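Local coordinates for 2,3-dimethylmalate lyase (Aspergillus niger, PDB 3FA4), which is a lyase of the phosphoenolpyruvate phosphomutase family, built on a TIM-barrel fold and holding a bound magnesium ion, at residues V3-S8 and S80-A85; R99-Y104 and V145-R150; N213-G218 and F238-L243; D162-H167 and G187-I192. All coordinates share one frame; numbering follows the deposited sequence.

In the fold
The four contacts sample different layers of one TIM barrel. Contacts 3 and 4 join loops at the C-terminal ends of neighbouring strands, and they touch each other through Asn213 and Glu190; contact 3 is buried, contact 4 partly so. Contact 1 lies at the surface, on the far side of the chain's centre from both, where the N-terminal helix meets the approach to strand 83-86. Contact 2 pairs two outer helices and reaches contact 1 where Tyr104 packs on Ala85. No direct hydrogen bond crosses any of them: contact 1 rests on apolar packing, whereas contacts 2, 3 and 4 each add a bridging water to theirs.

Contact 1 of 4, residues V3-S8 and S80-A85; sequences VTAATS and STPVIA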
loop_
_atom_site.group_PDB
_atom_site.type_symbol
_atom_site.label_atom_id
_atom_site.label_comp_id
_atom_site.label_asym_id
_atom_site.label_seq_id
_atom_site.Cartn_x
_atom_site.Cartn_y
_atom_site.Cartn_z
ATOM N N VAL B 3 2.697 12.145 21.586
ATOM C CA VAL B 3 1.371 12.604 22.070
ATOM C C VAL B 3 0.410 12.355 20.879
ATOM O O VAL B 3 0.855 12.226 19.718
ATOM C CB VAL B 3 1.403 14.142 22.448
ATOM C CG1 VAL B 3 0.015 14.686 22.846
ATOM C CG2 VAL B 3 2.369 14.397 23.571
ATOM N N THR B 4 -0.891 12.230 21.136
ATOM C CA THR B 4 -1.860 12.205 20.007
ATOM C C THR B 4 -2.950 13.280 20.207
ATOM O O THR B 4 -3.184 13.794 21.351
ATOM C CB THR B 4 -2.360 10.726 19.658
ATOM O OG1 THR B 4 -3.537 10.775 18.830
ATOM C CG2 THR B 4 -2.697 9.922 20.984
ATOM N N ALA B 5 -3.534 13.682 19.088
ATOM C CA ALA B 5 -4.697 14.551 19.139
ATOM C C ALA B 5 -5.983 13.836 19.631
ATOM O O ALA B 5 -6.989 14.515 19.850
ATOM C CB ALA B 5 -4.894 15.344 17.873
ATOM N N ALA B 6 -5.911 12.516 19.892
ATOM C CA ALA B 6 -6.985 11.736 20.581
ATOM C C ALA B 6 -7.292 12.236 21.993
ATOM O O ALA B 6 -8.464 12.431 22.400
ATOM C CB ALA B 6 -6.589 10.212 20.633
ATOM N N THR B 7 -6.190 12.390 22.728
ATOM C CA THR B 7 -6.125 12.874 24.098
ATOM C C THR B 7 -6.626 14.308 24.255
ATOM O O THR B 7 -7.278 14.634 25.241
ATOM C CB THR B 7 -4.676 12.776 24.658
ATOM O OG1 THR B 7 -4.235 11.402 24.623
ATOM C CG2 THR B 7 -4.625 13.279 26.084
ATOM N N SER B 8 -6.335 15.187 23.317
ATOM C CA SER B 8 -6.836 16.546 23.516
ATOM C C SER B 8 -8.347 16.615 23.093
ATOM O O SER B 8 -9.135 17.267 23.734
ATOM C CB SER B 8 -5.896 17.556 22.855
ATOM O OG SER B 8 -5.872 17.402 21.463
ATOM N N SER B 80 -1.485 18.099 16.012
ATOM C CA SER B 80 -2.115 18.511 17.242
ATOM C C SER B 80 -3.531 18.899 16.945
ATOM O O SER B 80 -4.288 19.218 17.876
ATOM C CB SER B 80 -1.383 19.677 17.862
ATOM O OG SER B 80 -1.373 20.780 16.962
ATOM N N THR B 81 -3.908 18.898 15.653
ATOM C CA THR B 81 -5.313 19.118 15.296
ATOM C C THR B 81 -6.071 17.772 15.190
ATOM O O THR B 81 -5.683 16.933 14.339
ATOM C CB THR B 81 -5.451 19.808 13.956
ATOM O OG1 THR B 81 -4.827 21.072 14.011
ATOM C CG2 THR B 81 -6.937 20.003 13.578
ATOM N N PRO B 82 -7.159 17.583 16.014
ATOM C CA PRO B 82 -7.953 16.346 15.987
ATOM C C PRO B 82 -8.537 16.043 14.602
ATOM O O PRO B 82 -9.155 16.935 14.020
ATOM C CB PRO B 82 -9.104 16.639 16.943
ATOM C CG PRO B 82 -8.543 17.661 17.925
ATOM C CD PRO B 82 -7.678 18.544 17.020
ATOM N N VAL B 83 -8.343 14.829 14.116
ATOM C CA VAL B 83 -9.025 14.300 12.950
ATOM C C VAL B 83 -10.039 13.231 13.325
ATOM O O VAL B 83 -9.720 12.258 13.968
ATOM C CB VAL B 83 -8.028 13.752 11.917
ATOM C CG1 VAL B 83 -8.704 13.143 10.687
ATOM C CG2 VAL B 83 -7.016 14.793 11.542
ATOM N N ILE B 84 -11.267 13.446 12.916
ATOM C CA ILE B 84 -12.370 12.447 13.084
ATOM C C ILE B 84 -12.482 11.742 11.774
ATOM O O ILE B 84 -12.705 12.404 10.826
ATOM C CB ILE B 84 -13.739 13.126 13.415
ATOM C CG1 ILE B 84 -13.549 14.019 14.655
ATOM C CG2 ILE B 84 -14.832 12.059 13.645
ATOM C CD1 ILE B 84 -14.587 15.018 14.869
ATOM N N ALA B 85 -12.303 10.416 11.726
ATOM C CA ALA B 85 -12.266 9.655 10.502
ATOM C C ALA B 85 -13.437 8.674 10.307
ATOM O O ALA B 85 -13.810 7.933 11.188
ATOM C CB ALA B 85 -10.989 8.897 10.447
#
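Ala5 meets Ser80, Thr81 and Pro82 where helix 5-13, at the N-terminus of this TIM-barrel chain, lies against the loop leading into barrel strand 83-86. Just before it, Thr4 occupies the N-cap position and faces away from that loop; its OG1 takes a nearly straight bond from Ala6 N (3.1 Å, 171°). Thr4 also packs on Met2 of a second subunit. The methyl of Ala5 carries the largest share of the contact, its CB lying 3.7 Å from Pro82 N and 3.8 Å from Thr81 C, hence against the peptide joining those two residues. Pro82 returns the contact with its ring, Pro82 CG standing 4.0 Å from Ala5 O. On the side of the helix turned from the loop, Ala6 packs on Asp154, and Thr7 OG1 is hydrogen-bonded to Asp154 OD2. One turn on from Ala5, Ser8 comes back toward the loop. Its OG, placed between the backbone N and the carbonyl carbon (chi1 65°), makes a weak bond to Ala5 O at 3.5 Å. Across the contact the same hydroxyl only brushes its neighbours, with Ser8 OG 4.4 Å from Pro82 CG and 4.3 Å from Ser80 O.

Contact 2 of 4, residues R99-Y104 and V145-R150; sequences RTTEQY and VQARQR
Thr101 lays its CB against the methyl of Ala147, with Thr101 CB and Ala147 CB 3.8 Å apart, and pushes CG2 toward the next residue of the facing helix. Thr101 CG2 stands anti to the backbone N and reaches Arg148, where it is 3.8 Å from Arg148 CB. Thr101 OG1, beside the backbone N (chi1 -58°), is turned back to its own helix and bonds to Val97 O. With Thr101 and Ala147 at the contact, the axes of the two helix segments approach to 8.6 Å, crossing at -44°. Beside this apolar centre runs a polar edge. The extended chain of Glu102 brings OE2 to 4.2 Å from Arg150 NH1, near the guanidinium plane but beyond a salt bridge, with the carboxylate and guanidinium planes 71° apart. A water fills in between them: it donates to Glu102 OE2 and to Ala147 O (2.8 Å), and accepts a weak bond from Arg150 NH1. The guanidinium is further flanked on one face by Gln146 O of its own helix. Arg148 leads its far end away, to Ser153 O. Around the pair, Thr100 and Tyr104 turn to helix 64-75, and Tyr104 OH bonds to Asp86 O at the end of strand 83-86, so helix 94-107 sits on the outside of the barrel between helices 64-75 and 134-151.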
loop_
_atom_site.group_PDB
_atom_site.type_symbol
_atom_site.label_atom_id
_atom_site.label_comp_id
_atom_site.label_asym_id
_atom_site.label_seq_id
_atom_site.Cartn_x
_atom_site.Cartn_y
_atom_site.Cartn_z
ATOM N N ARG B 99 -8.132 -4.522 14.992
ATOM C CA ARG B 99 -7.099 -4.156 14.012
ATOM C C ARG B 99 -7.236 -2.768 13.467
ATOM O O ARG B 99 -6.244 -2.079 13.345
ATOM C CB ARG B 99 -7.062 -5.146 12.854
ATOM C CG ARG B 99 -6.466 -6.458 13.271
ATOM C CD ARG B 99 -6.146 -7.412 12.088
ATOM N NE ARG B 99 -5.226 -6.871 11.068
ATOM C CZ ARG B 99 -3.928 -7.174 10.979
ATOM N NH1 ARG B 99 -3.368 -7.959 11.876
ATOM N NH2 ARG B 99 -3.145 -6.640 10.026
ATOM N N THR B 100 -8.456 -2.366 13.113
ATOM C CA THR B 100 -8.755 -1.005 12.621
ATOM C C THR B 100 -8.482 0.014 13.756
ATOM O O THR B 100 -7.942 1.074 13.544
ATOM C CB THR B 100 -10.262 -0.896 12.301
ATOM O OG1 THR B 100 -10.634 -1.832 11.315
ATOM C CG2 THR B 100 -10.707 0.578 11.897
ATOM N N THR B 101 -8.892 -0.355 14.957
ATOM C CA THR B 101 -8.800 0.525 16.154
ATOM C C THR B 101 -7.320 0.799 16.451
ATOM O O THR B 101 -6.970 1.920 16.637
ATOM C CB THR B 101 -9.549 -0.102 17.341
ATOM O OG1 THR B 101 -10.934 -0.312 16.981
ATOM C CG2 THR B 101 -9.494 0.764 18.620
ATOM N N GLU B 102 -6.492 -0.261 16.437
ATOM C CA GLU B 102 -5.061 -0.228 16.726
ATOM C C GLU B 102 -4.241 0.591 15.679
ATOM O O GLU B 102 -3.382 1.422 16.060
ATOM C CB GLU B 102 -4.512 -1.676 16.826
ATOM C CG GLU B 102 -5.011 -2.437 17.982
ATOM C CD GLU B 102 -5.058 -3.954 17.761
ATOM O OE1 GLU B 102 -4.628 -4.492 16.691
ATOM O OE2 GLU B 102 -5.538 -4.631 18.697
ATOM N N GLN B 103 -4.476 0.287 14.396
ATOM C CA GLN B 103 -3.954 1.005 13.252
ATOM C C GLN B 103 -4.367 2.487 13.163
ATOM O O GLN B 103 -3.525 3.336 12.951
ATOM C CB GLN B 103 -4.361 0.280 11.979
ATOM C CG GLN B 103 -3.641 -1.000 11.808
ATOM C CD GLN B 103 -3.841 -1.592 10.487
ATOM O OE1 GLN B 103 -4.060 -0.860 9.528
ATOM N NE2 GLN B 103 -3.722 -2.929 10.380
ATOM N N TYR B 104 -5.642 2.811 13.299
ATOM C CA TYR B 104 -6.066 4.220 13.483
ATOM C C TYR B 104 -5.388 4.906 14.666
ATOM O O TYR B 104 -4.970 6.045 14.555
ATOM C CB TYR B 104 -7.594 4.312 13.664
ATOM C CG TYR B 104 -8.427 4.407 12.365
ATOM C CD1 TYR B 104 -8.121 3.645 11.263
ATOM C CD2 TYR B 104 -9.560 5.265 12.286
ATOM C CE1 TYR B 104 -8.909 3.717 10.089
ATOM C CE2 TYR B 104 -10.340 5.351 11.124
ATOM C CZ TYR B 104 -9.986 4.570 10.047
ATOM O OH TYR B 104 -10.714 4.646 8.925
ATOM N N VAL B 145 -13.718 -0.568 21.824
ATOM C CA VAL B 145 -13.439 -0.142 23.214
ATOM C C VAL B 145 -12.406 -1.061 23.858
ATOM O O VAL B 145 -11.468 -0.601 24.480
ATOM C CB VAL B 145 -14.772 -0.050 24.011
ATOM C CG1 VAL B 145 -14.574 0.383 25.460
ATOM C CG2 VAL B 145 -15.769 0.855 23.239
ATOM N N GLN B 146 -12.526 -2.362 23.691
ATOM C CA GLN B 146 -11.555 -3.229 24.317
ATOM C C GLN B 146 -10.189 -3.191 23.631
ATOM O O GLN B 146 -9.141 -3.330 24.289
ATOM C CB GLN B 146 -12.073 -4.652 24.383
ATOM C CG GLN B 146 -13.329 -4.817 25.279
ATOM C CD GLN B 146 -13.943 -6.200 25.100
ATOM O OE1 GLN B 146 -13.578 -6.918 24.168
ATOM N NE2 GLN B 146 -14.868 -6.562 25.955
ATOM N N ALA B 147 -10.192 -2.978 22.325
ATOM C CA ALA B 147 -8.956 -2.885 21.553
ATOM C C ALA B 147 -8.125 -1.707 21.962
ATOM O O ALA B 147 -6.960 -1.885 22.148
ATOM C CB ALA B 147 -9.252 -2.822 20.031
ATOM N N ARG B 148 -8.714 -0.509 22.061
ATOM C CA ARG B 148 -7.991 0.710 22.409
ATOM C C ARG B 148 -7.594 0.643 23.847
ATOM O O ARG B 148 -6.552 1.115 24.224
ATOM C CB ARG B 148 -8.827 1.970 22.129
ATOM C CG ARG B 148 -9.813 2.306 23.234
ATOM C CD ARG B 148 -10.659 3.573 22.921
ATOM N NE ARG B 148 -11.622 3.840 23.989
ATOM C CZ ARG B 148 -11.338 4.461 25.138
ATOM N NH1 ARG B 148 -10.116 4.899 25.379
ATOM N NH2 ARG B 148 -12.283 4.658 26.041
ATOM N N GLN B 149 -8.437 0.048 24.668
ATOM C CA GLN B 149 -8.077 -0.316 26.059
ATOM C C GLN B 149 -6.805 -1.212 26.213
ATOM O O GLN B 149 -5.966 -1.008 27.088
ATOM C CB GLN B 149 -9.295 -0.971 26.755
ATOM C CG GLN B 149 -10.255 0.095 27.439
ATOM C CD GLN B 149 -11.649 -0.420 27.951
ATOM O OE1 GLN B 149 -12.008 -1.617 27.879
ATOM N NE2 GLN B 149 -12.429 0.513 28.449
ATOM N N ARG B 150 -6.658 -2.225 25.384
ATOM C CA ARG B 150 -5.468 -3.052 25.380
ATOM C C ARG B 150 -4.200 -2.263 25.152
ATOM O O ARG B 150 -3.200 -2.502 25.770
ATOM C CB ARG B 150 -5.572 -4.102 24.300
ATOM C CG ARG B 150 -5.974 -5.453 24.731
ATOM C CD ARG B 150 -6.242 -6.323 23.547
ATOM N NE ARG B 150 -7.578 -6.863 23.587
ATOM C CZ ARG B 150 -8.402 -6.958 22.571
ATOM N NH1 ARG B 150 -8.062 -6.577 21.371
ATOM N NH2 ARG B 150 -9.577 -7.487 22.778
HETATM O O HOH W 1 -5.656 -4.129 21.139
#

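Contact 3 of 4, residues N213-G218 and F238-L243; sequences NMVEHG and FPFAAL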
loop_
_atom_site.group_PDB
_atom_site.type_symbol
_atom_site.label_atom_id
_atom_site.label_comp_id
_atom_site.label_asym_id
_atom_site.label_seq_id
_atom_site.Cartn_x
_atom_site.Cartn_y
_atom_site.Cartn_z
ATOM N N ASN B 213 -24.411 15.288 12.006
ATOM C CA ASN B 213 -23.971 15.252 10.624
ATOM C C ASN B 213 -24.691 16.220 9.634
ATOM O O ASN B 213 -25.845 16.001 9.159
ATOM C CB ASN B 213 -24.001 13.836 10.085
ATOM C CG ASN B 213 -23.384 13.742 8.697
ATOM O OD1 ASN B 213 -22.469 14.523 8.298
ATOM N ND2 ASN B 213 -23.888 12.775 7.932
ATOM N N MET B 214 -23.982 17.293 9.294
ATOM C CA MET B 214 -24.591 18.355 8.531
ATOM C C MET B 214 -24.175 18.318 7.063
ATOM O O MET B 214 -23.308 19.049 6.599
ATOM C CB MET B 214 -24.278 19.731 9.163
ATOM C CG MET B 214 -25.153 20.876 8.626
ATOM S SD MET B 214 -26.861 20.604 9.036
ATOM C CE MET B 214 -27.464 19.798 7.558
ATOM N N VAL B 215 -24.800 17.425 6.343
ATOM C CA VAL B 215 -24.741 17.450 4.908
ATOM C C VAL B 215 -25.989 18.221 4.460
ATOM O O VAL B 215 -27.114 17.771 4.695
ATOM C CB VAL B 215 -24.719 16.066 4.330
ATOM C CG1 VAL B 215 -24.459 16.210 2.820
ATOM C CG2 VAL B 215 -23.639 15.318 4.944
ATOM N N GLU B 216 -25.802 19.421 3.900
ATOM C CA GLU B 216 -26.954 20.202 3.498
ATOM C C GLU B 216 -27.689 19.517 2.379
ATOM O O GLU B 216 -27.136 18.616 1.682
ATOM C CB GLU B 216 -26.584 21.601 3.114
ATOM C CG GLU B 216 -25.967 22.419 4.233
ATOM C CD GLU B 216 -25.153 23.559 3.620
ATOM O OE1 GLU B 216 -24.363 23.244 2.693
ATOM O OE2 GLU B 216 -25.366 24.747 4.006
ATOM N N HIS B 217 -28.972 19.882 2.282
ATOM C CA HIS B 217 -29.884 19.515 1.161
ATOM C C HIS B 217 -30.316 18.047 1.200
ATOM O O HIS B 217 -30.593 17.448 0.124
ATOM C CB HIS B 217 -29.320 19.932 -0.229
ATOM C CG HIS B 217 -28.756 21.327 -0.259
ATOM N ND1 HIS B 217 -29.518 22.455 0.018
ATOM C CD2 HIS B 217 -27.498 21.776 -0.490
ATOM C CE1 HIS B 217 -28.758 23.533 -0.048
ATOM N NE2 HIS B 217 -27.527 23.152 -0.353
ATOM N N GLY B 218 -30.405 17.475 2.422
ATOM C CA GLY B 218 -30.772 16.035 2.598
ATOM C C GLY B 218 -31.915 15.874 3.597
ATOM O O GLY B 218 -32.808 16.715 3.638
ATOM N N PHE B 238 -19.140 18.499 8.562
ATOM C CA PHE B 238 -19.739 18.915 7.337
ATOM C C PHE B 238 -19.020 18.200 6.252
ATOM O O PHE B 238 -18.179 18.817 5.634
ATOM C CB PHE B 238 -19.569 20.435 7.048
ATOM C CG PHE B 238 -19.947 21.351 8.179
ATOM C CD1 PHE B 238 -18.999 21.738 9.132
ATOM C CD2 PHE B 238 -21.224 21.908 8.250
ATOM C CE1 PHE B 238 -19.343 22.590 10.152
ATOM C CE2 PHE B 238 -21.556 22.768 9.279
ATOM C CZ PHE B 238 -20.612 23.101 10.209
ATOM N N PRO B 239 -19.378 16.937 5.950
ATOM C CA PRO B 239 -18.617 16.081 5.069
ATOM C C PRO B 239 -18.392 16.586 3.630
ATOM O O PRO B 239 -17.460 16.133 2.924
ATOM C CB PRO B 239 -19.476 14.786 5.044
ATOM C CG PRO B 239 -20.314 14.814 6.211
ATOM C CD PRO B 239 -20.567 16.233 6.496
ATOM N N PHE B 240 -19.285 17.460 3.159
ATOM C CA PHE B 240 -19.163 18.098 1.821
ATOM C C PHE B 240 -18.599 19.537 1.734
ATOM O O PHE B 240 -18.647 20.147 0.691
ATOM C CB PHE B 240 -20.495 18.048 1.148
ATOM C CG PHE B 240 -20.688 16.838 0.394
ATOM C CD1 PHE B 240 -20.826 15.614 1.065
ATOM C CD2 PHE B 240 -20.732 16.891 -0.975
ATOM C CE1 PHE B 240 -20.963 14.435 0.374
ATOM C CE2 PHE B 240 -20.877 15.753 -1.697
ATOM C CZ PHE B 240 -20.997 14.498 -1.023
ATOM N N ALA B 241 -18.023 20.065 2.798
ATOM C CA ALA B 241 -17.555 21.456 2.791
ATOM C C ALA B 241 -16.536 21.731 1.686
ATOM O O ALA B 241 -16.503 22.807 1.135
ATOM C CB ALA B 241 -16.973 21.838 4.181
ATOM N N ALA B 242 -15.756 20.710 1.316
ATOM C CA ALA B 242 -14.661 20.801 0.362
ATOM C C ALA B 242 -15.035 20.155 -0.955
ATOM O O ALA B 242 -14.718 20.675 -2.036
ATOM C CB ALA B 242 -13.401 20.116 0.969
ATOM N N LEU B 243 -15.761 19.048 -0.884
ATOM C CA LEU B 243 -16.128 18.270 -2.094
ATOM C C LEU B 243 -17.040 19.035 -3.023
ATOM O O LEU B 243 -16.803 19.086 -4.242
ATOM C CB LEU B 243 -16.807 16.953 -1.748
ATOM C CG LEU B 243 -15.968 15.780 -1.315
ATOM C CD1 LEU B 243 -16.743 14.794 -0.456
ATOM C CD2 LEU B 243 -15.457 15.074 -2.499
HETATM O O HOH W 2 -21.661 19.150 4.274
#
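The C-terminal ends of neighbouring barrel strands 211-213 and 235-238 and the loops that follow meet through Asn213, Met214 and Val215 on one side and Phe238, Pro239 and Phe240 on the other. Two side chains press on Pro239. Val215 CG2 lies 3.6 Å from Pro239 CD, the two side chains crossing at about a right angle, while Asn213 OD1 sits a tight 3.0 Å from Pro239 CG. That carbonyl oxygen is buried without a polar partner; the other branch of the amide, ND2, bonds to Glu190 OE1. Val215 CG1, anti to the backbone N (chi1 -172°), reaches the Phe240 ring at CD1 (4.1 Å), and Leu243 CD1 covers the centre of one face of that ring. One residue earlier, Met214 CB touches Phe238 CD2 at 3.9 Å. A water joins the backbones, donating to Met214 O (2.9 Å) and accepting from Phe240 N, within the type I turn from Phe238 to Ala241. Glu216 bonds to the backbone of Gly264 and Leu265 of a fourth subunit. The side chain of Pro239 lies about 10 Å from the magnesium ion, in keeping with the strand-end loops that line the active-site mouth of TIM barrels.

Contact 4 of 4, residues D162-H167 and G187-I192; sequences DSLQTH and GFLEGI
Asp162 and Glu190 bring the two backbones nearest, with their CA atoms 5.6 Å apart, where neighbouring strands end and their chains diverge. Residues 162-167 pass from a loop into the short helix 164-167, and His167 N bonds to Ser163 O; strand 186-189 runs into a type II turn from Leu189 to Ile192, where Gly191 takes the positive phi of 71°. One water spans the gap, accepting from Leu164 N at 3.1 Å and donating to Glu190 O at 2.8 Å. Leu164 carries the apolar part. Its CG is anti to the backbone N (chi1 -171°), and its CD2 lies close against the turn, 3.2 Å from Gly191 O and 4.0 Å from Ile192 CA. Leu164 CB also touches Leu189 CD2 at 4.0 Å. Both segments belong to the C-terminal rim of the TIM barrel, and the side chain of Asp162 is about 8 Å from the magnesium ion bound by Asp86 and Asp88. Helix 195-204 covers the apolar side through Met197, which touches both Leu164 and Ile192. On the polar side, Asp162 OD1 meets the chain of Glu190 at CG (3.5 Å). The same oxygen forms salt bridges with Arg160 and Lys129, whereas Glu190 bends at chi2 and bonds through OE1 to Asn213 ND2, its carboxylate plane turned 69° from that of Asp162.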
loop_
_atom_site.group_PDB
_atom_site.type_symbol
_atom_site.label_atom_id
_atom_site.label_comp_id
_atom_site.label_asym_id
_atom_site.label_seq_id
_atom_site.Cartn_x
_atom_site.Cartn_y
_atom_site.Cartn_z
ATOM N N ASP B 162 -27.471 3.882 11.577
ATOM C CA ASP B 162 -28.118 4.185 10.319
ATOM C C ASP B 162 -29.533 3.672 10.316
ATOM O O ASP B 162 -30.120 3.539 9.236
ATOM C CB ASP B 162 -27.315 3.624 9.150
ATOM C CG ASP B 162 -26.016 4.368 8.953
ATOM O OD1 ASP B 162 -25.988 5.421 8.290
ATOM O OD2 ASP B 162 -25.026 3.936 9.512
ATOM N N SER B 163 -30.079 3.396 11.511
ATOM C CA SER B 163 -31.420 2.737 11.627
ATOM C C SER B 163 -32.637 3.625 11.544
ATOM O O SER B 163 -33.717 3.096 11.448
ATOM C CB SER B 163 -31.528 1.901 12.885
ATOM O OG SER B 163 -31.439 2.729 14.010
ATOM N N LEU B 164 -32.481 4.953 11.549
ATOM C CA LEU B 164 -33.661 5.863 11.573
ATOM C C LEU B 164 -34.739 5.610 10.499
ATOM O O LEU B 164 -35.871 5.260 10.786
ATOM C CB LEU B 164 -33.216 7.342 11.559
ATOM C CG LEU B 164 -34.218 8.462 11.785
ATOM C CD1 LEU B 164 -34.912 8.346 13.128
ATOM C CD2 LEU B 164 -33.521 9.804 11.713
ATOM N N GLN B 165 -34.418 5.874 9.252
ATOM C CA GLN B 165 -35.374 5.597 8.153
ATOM C C GLN B 165 -35.940 4.164 8.148
ATOM O O GLN B 165 -37.131 3.978 7.860
ATOM C CB GLN B 165 -34.693 5.868 6.811
ATOM C CG GLN B 165 -33.338 5.140 6.667
ATOM C CD GLN B 165 -33.138 4.796 5.223
ATOM O OE1 GLN B 165 -33.425 5.650 4.353
ATOM N NE2 GLN B 165 -32.746 3.538 4.924
ATOM N N THR B 166 -35.097 3.191 8.519
ATOM C CA THR B 166 -35.353 1.756 8.459
ATOM C C THR B 166 -36.346 1.407 9.587
ATOM O O THR B 166 -37.482 0.952 9.315
ATOM C CB THR B 166 -33.977 0.928 8.684
ATOM O OG1 THR B 166 -32.789 1.699 8.279
ATOM C CG2 THR B 166 -33.997 -0.356 7.957
ATOM N N HIS B 167 -35.925 1.619 10.844
ATOM C CA HIS B 167 -36.646 1.127 12.025
ATOM C C HIS B 167 -37.207 2.267 12.934
ATOM O O HIS B 167 -37.885 1.990 13.937
ATOM C CB HIS B 167 -35.836 0.147 12.923
ATOM C CG HIS B 167 -34.952 -0.836 12.213
ATOM N ND1 HIS B 167 -35.420 -1.769 11.319
ATOM C CD2 HIS B 167 -33.622 -1.078 12.333
ATOM C CE1 HIS B 167 -34.416 -2.512 10.873
ATOM N NE2 HIS B 167 -33.317 -2.125 11.487
ATOM N N GLY B 187 -22.349 9.622 20.543
ATOM C CA GLY B 187 -23.404 9.101 19.647
ATOM C C GLY B 187 -23.700 9.884 18.389
ATOM O O GLY B 187 -23.709 11.094 18.395
ATOM N N PHE B 188 -24.078 9.186 17.318
ATOM C CA PHE B 188 -24.171 9.787 15.965
ATOM C C PHE B 188 -25.445 9.175 15.332
ATOM O O PHE B 188 -25.408 8.032 14.853
ATOM C CB PHE B 188 -22.855 9.367 15.219
ATOM C CG PHE B 188 -22.755 9.782 13.710
ATOM C CD1 PHE B 188 -21.537 9.709 13.054
ATOM C CD2 PHE B 188 -23.811 10.282 13.010
ATOM C CE1 PHE B 188 -21.399 10.096 11.750
ATOM C CE2 PHE B 188 -23.668 10.625 11.727
ATOM C CZ PHE B 188 -22.451 10.514 11.085
ATOM N N LEU B 189 -26.570 9.902 15.405
ATOM C CA LEU B 189 -27.830 9.554 14.742
ATOM C C LEU B 189 -27.863 10.162 13.336
ATOM O O LEU B 189 -28.054 11.382 13.137
ATOM C CB LEU B 189 -29.026 10.073 15.541
ATOM C CG LEU B 189 -30.364 9.308 15.637
ATOM C CD1 LEU B 189 -31.510 10.315 15.824
ATOM C CD2 LEU B 189 -30.659 8.400 14.481
ATOM N N GLU B 190 -27.636 9.299 12.369
ATOM C CA GLU B 190 -27.523 9.688 10.984
ATOM C C GLU B 190 -28.870 10.080 10.450
ATOM O O GLU B 190 -29.881 9.374 10.622
ATOM C CB GLU B 190 -26.882 8.558 10.152
ATOM C CG GLU B 190 -26.908 8.783 8.568
ATOM C CD GLU B 190 -26.014 9.964 8.073
ATOM O OE1 GLU B 190 -25.584 10.822 8.885
ATOM O OE2 GLU B 190 -25.773 10.071 6.862
ATOM N N GLY B 191 -28.884 11.229 9.815
ATOM C CA GLY B 191 -30.081 11.700 9.129
ATOM C C GLY B 191 -31.247 12.160 9.966
ATOM O O GLY B 191 -32.400 11.923 9.606
ATOM N N ILE B 192 -30.938 12.832 11.086
ATOM C CA ILE B 192 -31.978 13.460 11.871
ATOM C C ILE B 192 -32.890 14.239 10.918
ATOM O O ILE B 192 -32.394 14.982 10.089
ATOM C CB ILE B 192 -31.357 14.355 12.942
ATOM C CG1 ILE B 192 -30.684 13.480 13.994
ATOM C CG2 ILE B 192 -32.441 15.297 13.558
ATOM C CD1 ILE B 192 -29.450 14.088 14.488
HETATM O O HOH W 3 -29.938 6.783 11.562
#